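Local coordinates for antibiotic biosynthesis monooxygenase (Rhodospirillum rubrum, PDB 4HL9), which is probably a monooxygenase of the antibiotic biosynthesis monooxygenase (ABM) family, built as a dimer of small alpha-beta subunits, at residues D38-L43 and G70-I75; P79-L84 and V110-A115. One frame throughout, in Å; residues are numbered along the deposited sequence.

Contact 1 of 2, residues D38-L43 and G70-I75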
ATOM      1  N   ASP A  38       8.127   2.756 -20.724  1.00 21.55           N
ATOM      2  CA  ASP A  38       8.332   4.115 -21.235  1.00 22.88           C
ATOM      3  C   ASP A  38       7.070   4.728 -21.864  1.00 22.53           C
ATOM      4  O   ASP A  38       6.876   5.931 -21.821  1.00 22.65           O
ATOM      5  CB  ASP A  38       9.531   4.183 -22.200  1.00 24.26           C
ATOM      6  CG  ASP A  38      10.866   3.930 -21.487  1.00 28.07           C
ATOM      7  OD1 ASP A  38      10.953   4.158 -20.260  1.00 32.21           O
ATOM      8  OD2 ASP A  38      11.824   3.478 -22.144  1.00 33.43           O
ATOM      9  N   ILE A  39       6.217   3.890 -22.436  1.00 22.26           N
ATOM     10  CA  ILE A  39       4.917   4.320 -22.949  1.00 22.42           C
ATOM     11  C   ILE A  39       4.007   4.794 -21.801  1.00 22.10           C
ATOM     12  O   ILE A  39       3.371   5.851 -21.887  1.00 22.25           O
ATOM     13  CB  ILE A  39       4.237   3.167 -23.727  1.00 22.30           C
ATOM     14  CG1 ILE A  39       4.997   2.890 -25.039  1.00 23.14           C
ATOM     15  CG2 ILE A  39       2.768   3.462 -24.001  1.00 24.84           C
ATOM     16  CD1 ILE A  39       4.407   1.714 -25.827  1.00 22.52           C
ATOM     17  N   VAL A  40       3.968   4.032 -20.716  1.00 21.08           N
ATOM     18  CA  VAL A  40       2.950   4.282 -19.671  1.00 20.13           C
ATOM     19  C   VAL A  40       3.329   5.358 -18.651  1.00 19.82           C
ATOM     20  O   VAL A  40       2.453   5.985 -18.058  1.00 19.72           O
ATOM     21  CB  VAL A  40       2.503   3.009 -18.945  1.00 19.55           C
ATOM     22  CG1 VAL A  40       1.843   2.019 -19.913  1.00 19.40           C
ATOM     23  CG2 VAL A  40       3.670   2.397 -18.136  1.00 19.50           C
ATOM     24  N   LEU A  41       4.626   5.582 -18.458  1.00 18.77           N
ATOM     25  CA  LEU A  41       5.085   6.603 -17.539  1.00 19.17           C
ATOM     26  C   LEU A  41       4.394   7.973 -17.722  1.00 19.32           C
ATOM     27  O   LEU A  41       3.856   8.487 -16.748  1.00 18.71           O
ATOM     28  CB  LEU A  41       6.622   6.690 -17.493  1.00 19.50           C
ATOM     29  CG  LEU A  41       7.266   5.570 -16.645  1.00 19.73           C
ATOM     30  CD1 LEU A  41       8.805   5.481 -16.872  1.00 23.35           C
ATOM     31  CD2 LEU A  41       6.965   5.796 -15.152  1.00 22.07           C
ATOM     32  N   PRO A  42       4.368   8.537 -18.961  1.00 19.62           N
ATOM     33  CA  PRO A  42       3.699   9.837 -19.161  1.00 19.11           C
ATOM     34  C   PRO A  42       2.205   9.809 -18.818  1.00 19.16           C
ATOM     35  O   PRO A  42       1.662  10.822 -18.387  1.00 19.48           O
ATOM     36  CB  PRO A  42       3.870  10.103 -20.668  1.00 19.83           C
ATOM     37  CG  PRO A  42       5.044   9.248 -21.076  1.00 20.60           C
ATOM     38  CD  PRO A  42       4.927   8.020 -20.232  1.00 19.67           C
ATOM     39  N   LEU A  43       1.566   8.669 -19.063  1.00 18.14           N
ATOM     40  CA  LEU A  43       0.159   8.434 -18.754  1.00 19.16           C
ATOM     41  C   LEU A  43      -0.054   8.463 -17.230  1.00 19.47           C
ATOM     42  O   LEU A  43      -0.937   9.163 -16.731  1.00 18.41           O
ATOM     43  CB  LEU A  43      -0.262   7.075 -19.321  1.00 18.58           C
ATOM     44  CG  LEU A  43      -0.663   6.914 -20.794  1.00 21.73           C
ATOM     45  CD1 LEU A  43      -0.056   7.947 -21.712  1.00 23.73           C
ATOM     46  CD2 LEU A  43      -0.502   5.483 -21.321  1.00 21.40           C
ATOM     47  N   GLY A  70       8.338  -2.233 -13.628  1.00 16.22           N
ATOM     48  CA  GLY A  70       6.989  -2.231 -14.191  1.00 16.78           C
ATOM     49  C   GLY A  70       5.887  -2.460 -13.179  1.00 16.77           C
ATOM     50  O   GLY A  70       4.731  -2.546 -13.567  1.00 17.40           O
ATOM     51  N   HIS A  71       6.226  -2.565 -11.891  1.00 16.09           N
ATOM     52  CA  HIS A  71       5.207  -2.873 -10.863  1.00 15.68           C
ATOM     53  C   HIS A  71       4.922  -1.539 -10.178  1.00 15.90           C
ATOM     54  O   HIS A  71       5.747  -1.041  -9.404  1.00 15.28           O
ATOM     55  CB  HIS A  71       5.686  -3.973  -9.883  1.00 15.65           C
ATOM     56  CG  HIS A  71       4.750  -4.240  -8.721  1.00 15.63           C
ATOM     57  ND1 HIS A  71       5.171  -4.823  -7.542  1.00 17.61           N
ATOM     58  CD2 HIS A  71       3.428  -3.987  -8.552  1.00 16.23           C
ATOM     59  CE1 HIS A  71       4.151  -4.934  -6.704  1.00 16.09           C
ATOM     60  NE2 HIS A  71       3.081  -4.425  -7.288  1.00 16.16           N
ATOM     61  N   PHE A  72       3.779  -0.933 -10.520  1.00 14.44           N
ATOM     62  CA  PHE A  72       3.448   0.408 -10.005  1.00 13.93           C
ATOM     63  C   PHE A  72       2.418   0.274  -8.921  1.00 12.93           C
ATOM     64  O   PHE A  72       1.523  -0.559  -9.042  1.00 13.59           O
ATOM     65  CB  PHE A  72       2.933   1.327 -11.125  1.00 12.73           C
ATOM     66  CG  PHE A  72       3.979   1.662 -12.135  1.00 15.58           C
ATOM     67  CD1 PHE A  72       4.878   2.701 -11.905  1.00 16.11           C
ATOM     68  CD2 PHE A  72       4.098   0.903 -13.300  1.00 16.71           C
ATOM     69  CE1 PHE A  72       5.859   2.996 -12.823  1.00 21.14           C
ATOM     70  CE2 PHE A  72       5.078   1.188 -14.225  1.00 20.25           C
ATOM     71  CZ  PHE A  72       5.960   2.241 -13.989  1.00 20.79           C
ATOM     72  N   VAL A  73       2.520   1.128  -7.899  1.00 13.56           N
ATOM     73  CA  VAL A  73       1.633   1.055  -6.741  1.00 13.05           C
ATOM     74  C   VAL A  73       1.088   2.444  -6.415  1.00 13.24           C
ATOM     75  O   VAL A  73       1.857   3.400  -6.222  1.00 13.15           O
ATOM     76  CB  VAL A  73       2.324   0.432  -5.510  1.00 12.96           C
ATOM     77  CG1 VAL A  73       1.381   0.431  -4.278  1.00 17.03           C
ATOM     78  CG2 VAL A  73       2.795  -1.003  -5.819  1.00 14.14           C
ATOM     79  N   PHE A  74      -0.234   2.542  -6.380  1.00 12.57           N
ATOM     80  CA  PHE A  74      -0.924   3.752  -5.979  1.00 13.71           C
ATOM     81  C   PHE A  74      -1.268   3.638  -4.500  1.00 13.10           C
ATOM     82  O   PHE A  74      -1.688   2.587  -4.042  1.00 13.44           O
ATOM     83  CB  PHE A  74      -2.246   3.895  -6.764  1.00 14.57           C
ATOM     84  CG  PHE A  74      -2.066   4.219  -8.224  1.00 17.07           C
ATOM     85  CD1 PHE A  74      -1.939   5.539  -8.646  1.00 20.49           C
ATOM     86  CD2 PHE A  74      -2.073   3.203  -9.178  1.00 17.04           C
ATOM     87  CE1 PHE A  74      -1.788   5.846 -10.000  1.00 20.56           C
ATOM     88  CE2 PHE A  74      -1.955   3.501 -10.528  1.00 19.04           C
ATOM     89  CZ  PHE A  74      -1.801   4.814 -10.939  1.00 20.84           C
ATOM     90  N   ILE A  75      -1.049   4.715  -3.744  1.00 13.86           N
ATOM     91  CA  ILE A  75      -1.553   4.792  -2.385  1.00 13.39           C
ATOM     92  C   ILE A  75      -2.453   6.008  -2.356  1.00 14.11           C
ATOM     93  O   ILE A  75      -2.006   7.113  -2.645  1.00 14.40           O
ATOM     94  CB  ILE A  75      -0.412   4.960  -1.337  1.00 14.51           C
ATOM     95  CG1 ILE A  75       0.451   3.695  -1.260  1.00 14.52           C
ATOM     96  CG2 ILE A  75      -1.017   5.226   0.056  1.00 12.08           C
ATOM     97  CD1 ILE A  75       1.720   3.872  -0.386  1.00 19.23           C
TER

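Contact 2 of 2, residues P79-L84 and V110-A115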
ATOM      1  N   PRO A  79     -12.279  10.642   1.073  1.00 19.82           N
ATOM      2  CA  PRO A  79     -13.254  10.830   2.191  1.00 20.57           C
ATOM      3  C   PRO A  79     -14.169   9.618   2.422  1.00 21.03           C
ATOM      4  O   PRO A  79     -14.464   9.257   3.573  1.00 21.18           O
ATOM      5  CB  PRO A  79     -14.109  12.023   1.718  1.00 21.21           C
ATOM      6  CG  PRO A  79     -13.301  12.713   0.708  1.00 21.07           C
ATOM      7  CD  PRO A  79     -12.351  11.735   0.093  1.00 19.41           C
ATOM      8  N   ASP A  80     -14.623   9.001   1.331  1.00 21.40           N
ATOM      9  CA  ASP A  80     -15.483   7.834   1.393  1.00 22.04           C
ATOM     10  C   ASP A  80     -15.526   7.177   0.023  1.00 21.85           C
ATOM     11  O   ASP A  80     -14.897   7.656  -0.916  1.00 20.94           O
ATOM     12  CB  ASP A  80     -16.920   8.208   1.872  1.00 23.53           C
ATOM     13  CG  ASP A  80     -17.597   9.260   0.992  1.00 25.96           C
ATOM     14  OD1 ASP A  80     -17.025   9.703  -0.030  1.00 27.76           O
ATOM     15  OD2 ASP A  80     -18.738   9.650   1.338  1.00 30.64           O
ATOM     16  N   ARG A  81     -16.293   6.099  -0.066  1.00 22.12           N
ATOM     17  CA  ARG A  81     -16.496   5.356  -1.286  1.00 22.97           C
ATOM     18  C   ARG A  81     -17.101   6.168  -2.432  1.00 23.01           C
ATOM     19  O   ARG A  81     -16.715   5.997  -3.588  1.00 22.51           O
ATOM     20  CB  ARG A  81     -17.355   4.136  -0.985  1.00 23.65           C
ATOM     21  CG  ARG A  81     -17.539   3.209  -2.165  1.00 26.28           C
ATOM     22  CD  ARG A  81     -16.195   2.824  -2.792  1.00 30.86           C
ATOM     23  NE  ARG A  81     -16.370   2.100  -4.045  1.00 31.86           N
ATOM     24  CZ  ARG A  81     -16.653   0.802  -4.119  1.00 33.50           C
ATOM     25  NH1 ARG A  81     -16.794   0.089  -3.014  1.00 33.39           N
ATOM     26  NH2 ARG A  81     -16.797   0.221  -5.302  1.00 34.64           N
ATOM     27  N   ALA A  82     -18.044   7.051  -2.099  1.00 22.72           N
ATOM     28  CA  ALA A  82     -18.672   7.939  -3.088  1.00 22.76           C
ATOM     29  C   ALA A  82     -17.653   8.823  -3.809  1.00 21.75           C
ATOM     30  O   ALA A  82     -17.728   9.030  -5.034  1.00 21.35           O
ATOM     31  CB  ALA A  82     -19.773   8.811  -2.399  1.00 23.15           C
ATOM     32  N   ALA A  83     -16.693   9.344  -3.061  1.00 20.78           N
ATOM     33  CA  ALA A  83     -15.639  10.156  -3.677  1.00 20.60           C
ATOM     34  C   ALA A  83     -14.762   9.262  -4.586  1.00 20.63           C
ATOM     35  O   ALA A  83     -14.284   9.709  -5.622  1.00 19.85           O
ATOM     36  CB  ALA A  83     -14.808  10.878  -2.613  1.00 20.52           C
ATOM     37  N   LEU A  84     -14.575   7.999  -4.201  1.00 21.34           N
ATOM     38  CA  LEU A  84     -13.836   7.063  -5.079  1.00 21.81           C
ATOM     39  C   LEU A  84     -14.630   6.751  -6.366  1.00 22.23           C
ATOM     40  O   LEU A  84     -14.059   6.643  -7.449  1.00 21.13           O
ATOM     41  CB  LEU A  84     -13.480   5.758  -4.350  1.00 21.31           C
ATOM     42  CG  LEU A  84     -12.704   4.689  -5.157  1.00 23.06           C
ATOM     43  CD1 LEU A  84     -11.312   5.184  -5.550  1.00 23.28           C
ATOM     44  CD2 LEU A  84     -12.605   3.389  -4.378  1.00 22.31           C
ATOM     45  N   VAL A 110      -6.794  -4.135  -6.443  1.00 21.35           N
ATOM     46  CA  VAL A 110      -7.191  -2.938  -5.702  1.00 21.39           C
ATOM     47  C   VAL A 110      -7.631  -3.402  -4.318  1.00 21.01           C
ATOM     48  O   VAL A 110      -8.401  -4.374  -4.215  1.00 21.56           O
ATOM     49  CB  VAL A 110      -8.328  -2.132  -6.405  1.00 21.32           C
ATOM     50  CG1 VAL A 110      -8.734  -0.954  -5.571  1.00 21.55           C
ATOM     51  CG2 VAL A 110      -7.894  -1.611  -7.761  1.00 22.46           C
ATOM     52  N   VAL A 111      -7.124  -2.753  -3.259  1.00 19.23           N
ATOM     53  CA  VAL A 111      -7.586  -3.056  -1.883  1.00 18.37           C
ATOM     54  C   VAL A 111      -8.191  -1.792  -1.273  1.00 17.18           C
ATOM     55  O   VAL A 111      -7.556  -0.739  -1.248  1.00 16.78           O
ATOM     56  CB  VAL A 111      -6.463  -3.630  -0.938  1.00 18.14           C
ATOM     57  CG1 VAL A 111      -7.056  -4.234   0.342  1.00 17.15           C
ATOM     58  CG2 VAL A 111      -5.600  -4.675  -1.644  1.00 21.35           C
ATOM     59  N   LEU A 112      -9.437  -1.890  -0.819  1.00 16.09           N
ATOM     60  CA  LEU A 112     -10.106  -0.819  -0.079  1.00 16.09           C
ATOM     61  C   LEU A 112      -9.991  -1.062   1.444  1.00 15.73           C
ATOM     62  O   LEU A 112     -10.215  -2.163   1.916  1.00 16.26           O
ATOM     63  CB  LEU A 112     -11.586  -0.679  -0.527  1.00 16.94           C
ATOM     64  CG  LEU A 112     -11.905   0.254  -1.720  1.00 17.68           C
ATOM     65  CD1 LEU A 112     -11.158  -0.183  -2.973  1.00 19.23           C
ATOM     66  CD2 LEU A 112     -13.430   0.338  -2.024  1.00 22.25           C
HETATM   67  N   MSE A 113      -9.649  -0.037   2.221  1.00 15.88           N
HETATM   68  CA  MSE A 113      -9.296  -0.272   3.620  1.00 16.81           C
HETATM   69  C   MSE A 113      -9.766   0.794   4.577  1.00 17.63           C
HETATM   70  O   MSE A 113      -9.973   1.948   4.184  1.00 18.13           O
HETATM   71  CB  MSE A 113      -7.757  -0.415   3.772  1.00 17.34           C
HETATM   72  CG  MSE A 113      -7.172  -1.354   2.769  1.00 17.89           C
HETATM   73 SE   MSE A 113      -5.194  -1.443   2.746  1.00 29.18          SE
HETATM   74  CE  MSE A 113      -4.706   0.414   2.808  1.00 22.48           C
ATOM     75  N   ASP A 114      -9.911   0.376   5.841  1.00 18.39           N
ATOM     76  CA  ASP A 114     -10.144   1.234   6.993  1.00 20.08           C
ATOM     77  C   ASP A 114      -8.887   1.294   7.839  1.00 20.94           C
ATOM     78  O   ASP A 114      -8.145   0.301   7.936  1.00 19.20           O
ATOM     79  CB  ASP A 114     -11.235   0.606   7.882  1.00 20.63           C
ATOM     80  CG  ASP A 114     -12.523   0.368   7.130  1.00 23.77           C
ATOM     81  OD1 ASP A 114     -12.810   1.166   6.223  1.00 26.65           O
ATOM     82  OD2 ASP A 114     -13.230  -0.622   7.414  1.00 25.41           O
ATOM     83  N   ALA A 115      -8.666   2.438   8.489  1.00 22.10           N
ATOM     84  CA  ALA A 115      -7.615   2.524   9.501  1.00 23.97           C
ATOM     85  C   ALA A 115      -7.885   1.501  10.616  1.00 24.77           C
ATOM     86  O   ALA A 115      -9.046   1.231  10.949  1.00 23.83           O
ATOM     87  CB  ALA A 115      -7.525   3.945  10.073  1.00 24.53           C
TER

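Contact 1 of 2, residues D38-L43 and G70-I75
L41 and F72 reach each other through matching first torsions: in both residues CG stands opposite the carbonyl carbon and beside the backbone N, with chi1 at -78° in L41 and -67° in F72. For F72 this carries the ring from strand 71-78 to helix 37-52. For L41, whose CB does not aim straight at the strand, it combines with chi2 (167°) to bring CD2 in close. That methyl does the touching, CD2 of L41 lying 3.8 Å from CE1 of F72 and 3.9 Å from CZ of F72, and the two side chains cross at about a right angle. V40, one residue earlier on the helix, does point at the strand, and its CG2 comes to 4.3 Å from CE2 of F72, so the outer part of the ring meets both residues. The backbones stay well apart: the nearest CA atoms, V40 and G70, are 9.4 Å from each other. Y44 of the same helix, L62 and V64 of strand 59-65, I32 of strand 24-32 and V116 of the second subunit also pack on F72. Between 38-43 and 70-75 only carbon meets carbon, so this piece of hydrophobic core rests on van der Waals contact.

Contact 2 of 2, residues P79-L84 and V110-A115
Helix 81-86 begins beside strand 104-115 with its backbone held off, the nearest CA atoms being those of R81 and L112, 9.0 Å apart. Within its own chain this is an outermost strand of the four-stranded antiparallel sheet in the ferredoxin-like alpha-beta fold characteristic of ABM proteins, and L112 on it bridges the gap with its side chain. Its CD2 meets L84 and R81 together. L84 comes tip to tip, its CD2 3.9 Å from CD2 of L112, and it also rests on E76 and W78 of strand 71-78. R81 instead crosses L112 at about a right angle: CG leaves anti to the backbone N (chi1 -175°), then a bend at chi2 (52°) brings the chain across, and one face of the guanidinium lies over the leucine methyl with NH1 of R81 3.5 Å from CD2 of L112. A salt bridge from NE of R81 to OD1 of D85 probably helps hold that group in place. Q66 of the second subunit also packs on L112. At the start of the helix D80 is the N-cap, and its OD1 accepts from the N of A83 at 3.1 Å, the donor approaching from above the carboxylate plane, 35° out of it.

Overall arrangement
Contact 1 closes before contact 2 opens, and the two come in series: strand 71-78, which supplies F72, leads directly into helix 81-86, which supplies the first half of contact 2. Their centres lie about 21 Å apart, on opposite sides of the chain's centre, and the two contacts do not touch. What they share is the antiparallel sheet, ordered 59-65, 71-78, 24-32, 104-115. Contact 1 sets helix 37-52 against the second of these strands; contact 2 sets helix 81-86 beside the last. Both also border the second subunit. Residues 113-115 pair with a strand of that chain, so the sheet continues through the interface, and the strand carrying L112 serves both the helix contact and the dimer.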